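Putative ABC transporter subunit, substrate-binding component (Rhodopseudomonas palustris, PDB 4EVR) probably binds benzoate or related aromatic acids in the periplasm and delivers them to an ABC transporter for uptake. Local coordinates at residues V155-K160 and D208-F213. Sequence-based numbering, arbitrary orientation.
Sequences VTVTWK and DCVYAF. With BEZ (benzoic acid), chain B.
V155 pairs with V210, T156 with Y211 and V157 with A212 as two parallel strands, 155-159 and 209-213, run side by side. Their axes come within 4.7 Å and differ by 16° in direction. A weak hydrogen bond from V155 N to C209 O starts the pairing. Y211 N then donates a hydrogen bond to V155 O, V157 N to Y211 O (3.0 Å), and F213 N to V157 O. Between these bonds the CA atoms of V210, T156 and A212 make C-H...O contacts with the same carbonyls.

At the C-terminal end a side chain takes over. T158 OG1 donates a hydrogen bond to F213 O at 2.8 Å, and the donor is tilted 18° from the carbonyl plane. OG1 stands anti to the backbone N of T158 (chi1 -169°), which directs it at the neighbouring strand. The same OG1 sits at the edge of the F213 ring, 3.3 Å from CD2. Farther out, F213 CZ lies 3.7 Å from C4 of the bound benzoic acid. The strand end thus puts an aromatic ring against the ligand. On this same face T156 CG2 meets Y211 CD2 obliquely at 4.2 Å, while T156 OG1 is hydrogen-bonded to D185. The other face carries V155, V157, V210 and A212. There V157 CG2 touches V210 CG1 at 4.2 Å.

The two strands lie within the seven-stranded sheet of one lobe of this periplasmic binding protein. Strand 181-188 flanks 155-159, and strand 235-238 flanks 209-213. Helix 162-177 covers the threonine and aromatic face, where F171 stacks on Y211, and helix 196-205 packs against the valines through I202.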
loop_
_atom_site.group_PDB
_atom_site.type_symbol
_atom_site.label_atom_id
_atom_site.label_comp_id
_atom_site.label_asym_id
_atom_site.label_seq_id
_atom_site.Cartn_x
_atom_site.Cartn_y
_atom_site.Cartn_z
ATOM N N VAL A 155 10.363 18.016 -10.173
ATOM C CA VAL A 155 11.448 17.064 -10.139
ATOM C C VAL A 155 10.885 15.875 -9.394
ATOM O O VAL A 155 10.261 16.098 -8.370
ATOM C CB VAL A 155 12.732 17.627 -9.450
ATOM C CG1 VAL A 155 13.684 16.516 -9.018
ATOM C CG2 VAL A 155 13.431 18.612 -10.356
ATOM N N THR A 156 11.049 14.638 -9.898
ATOM C CA THR A 156 10.617 13.431 -9.148
ATOM C C THR A 156 11.844 12.783 -8.494
ATOM O O THR A 156 12.992 12.937 -8.978
ATOM C CB THR A 156 9.852 12.440 -10.020
ATOM O OG1 THR A 156 10.758 11.751 -10.879
ATOM C CG2 THR A 156 8.752 13.130 -10.845
ATOM N N VAL A 157 11.641 12.148 -7.352
ATOM C CA VAL A 157 12.725 11.466 -6.652
ATOM C C VAL A 157 12.152 10.152 -6.099
ATOM O O VAL A 157 11.171 10.184 -5.372
ATOM C CB VAL A 157 13.414 12.249 -5.518
ATOM C CG1 VAL A 157 14.715 11.509 -5.072
ATOM C CG2 VAL A 157 13.739 13.634 -5.942
ATOM N N THR A 158 12.772 9.019 -6.382
ATOM C CA THR A 158 12.290 7.750 -5.820
ATOM C C THR A 158 13.370 6.685 -5.928
ATOM O O THR A 158 14.443 6.954 -6.419
ATOM C CB THR A 158 10.988 7.293 -6.545
ATOM O OG1 THR A 158 10.382 6.218 -5.846
ATOM C CG2 THR A 158 11.212 6.900 -7.944
ATOM N N TRP A 159 13.036 5.470 -5.528
ATOM C CA TRP A 159 13.905 4.295 -5.673
ATOM C C TRP A 159 13.728 3.646 -7.062
ATOM O O TRP A 159 12.613 3.674 -7.665
ATOM C CB TRP A 159 13.578 3.266 -4.591
ATOM C CG TRP A 159 14.161 3.608 -3.241
ATOM C CD1 TRP A 159 15.458 3.908 -2.968
ATOM C CD2 TRP A 159 13.506 3.485 -1.972
ATOM N NE1 TRP A 159 15.661 3.936 -1.606
ATOM C CE2 TRP A 159 14.476 3.683 -0.975
ATOM C CE3 TRP A 159 12.182 3.195 -1.579
ATOM C CZ2 TRP A 159 14.157 3.671 0.398
ATOM C CZ3 TRP A 159 11.885 3.106 -0.249
ATOM C CH2 TRP A 159 12.858 3.362 0.734
ATOM N N LYS A 160 14.831 3.067 -7.571
ATOM C CA LYS A 160 14.882 2.385 -8.893
ATOM C C LYS A 160 14.314 0.974 -8.827
ATOM O O LYS A 160 15.048 -0.033 -8.787
ATOM C CB LYS A 160 16.291 2.338 -9.430
ATOM C CG LYS A 160 16.336 2.133 -10.933
ATOM C CD LYS A 160 17.786 2.327 -11.459
ATOM C CE LYS A 160 17.902 2.301 -12.963
ATOM N NZ LYS A 160 17.362 1.047 -13.538
ATOM N N ASP A 208 9.202 24.047 -8.987
ATOM C CA ASP A 208 8.260 24.652 -8.043
ATOM C C ASP A 208 7.698 23.577 -7.084
ATOM O O ASP A 208 6.908 23.909 -6.213
ATOM C CB ASP A 208 7.122 25.435 -8.733
ATOM C CG ASP A 208 6.202 24.697 -9.686
ATOM O OD1 ASP A 208 6.230 23.456 -9.708
ATOM O OD2 ASP A 208 5.384 25.360 -10.350
ATOM N N CYS A 209 8.049 22.296 -7.304
ATOM C CA CYS A 209 7.631 21.184 -6.443
ATOM C C CYS A 209 8.491 19.990 -6.664
ATOM O O CYS A 209 9.093 19.855 -7.712
ATOM C CB CYS A 209 6.159 20.814 -6.675
ATOM S SG CYS A 209 5.801 20.288 -8.375
ATOM N N VAL A 210 8.519 19.110 -5.659
ATOM C CA VAL A 210 9.151 17.809 -5.675
ATOM C C VAL A 210 8.078 16.749 -5.371
ATOM O O VAL A 210 7.286 16.928 -4.442
ATOM C CB VAL A 210 10.320 17.717 -4.654
ATOM C CG1 VAL A 210 10.786 16.280 -4.511
ATOM C CG2 VAL A 210 11.462 18.616 -5.091
ATOM N N TYR A 211 8.045 15.696 -6.181
ATOM C CA TYR A 211 7.196 14.510 -6.016
ATOM C C TYR A 211 8.122 13.417 -5.656
ATOM O O TYR A 211 8.990 13.109 -6.462
ATOM C CB TYR A 211 6.476 14.216 -7.311
ATOM C CG TYR A 211 5.682 12.953 -7.320
ATOM C CD1 TYR A 211 4.379 12.927 -6.847
ATOM C CD2 TYR A 211 6.220 11.777 -7.819
ATOM C CE1 TYR A 211 3.617 11.757 -6.889
ATOM C CE2 TYR A 211 5.478 10.594 -7.849
ATOM C CZ TYR A 211 4.162 10.598 -7.417
ATOM O OH TYR A 211 3.382 9.464 -7.524
ATOM N N ALA A 212 7.985 12.840 -4.462
ATOM C CA ALA A 212 8.841 11.800 -3.988
ATOM C C ALA A 212 8.037 10.579 -3.594
ATOM O O ALA A 212 7.001 10.723 -2.949
ATOM C CB ALA A 212 9.621 12.246 -2.764
ATOM N N PHE A 213 8.502 9.404 -3.979
ATOM C CA PHE A 213 8.007 8.177 -3.406
ATOM C C PHE A 213 9.151 7.527 -2.621
ATOM O O PHE A 213 10.186 7.060 -3.184
ATOM C CB PHE A 213 7.396 7.201 -4.424
ATOM C CG PHE A 213 7.169 5.815 -3.809
ATOM C CD1 PHE A 213 6.385 5.666 -2.676
ATOM C CD2 PHE A 213 7.959 4.713 -4.195
ATOM C CE1 PHE A 213 6.250 4.415 -2.052
ATOM C CE2 PHE A 213 7.872 3.505 -3.525
ATOM C CZ PHE A 213 7.083 3.372 -2.421
HETATM C C BEZ B . 5.502 -1.134 -3.396
HETATM O O1 BEZ B . 4.532 -1.546 -4.100
HETATM O O2 BEZ B . 6.690 -1.529 -3.553
HETATM C C1 BEZ B . 5.263 -0.230 -2.231
HETATM C C2 BEZ B . 6.152 -0.231 -1.144
HETATM C C3 BEZ B . 5.924 0.605 -0.053
HETATM C C4 BEZ B . 4.819 1.465 -0.126
HETATM C C5 BEZ B . 3.939 1.458 -1.222
HETATM C C6 BEZ B . 4.133 0.601 -2.270
#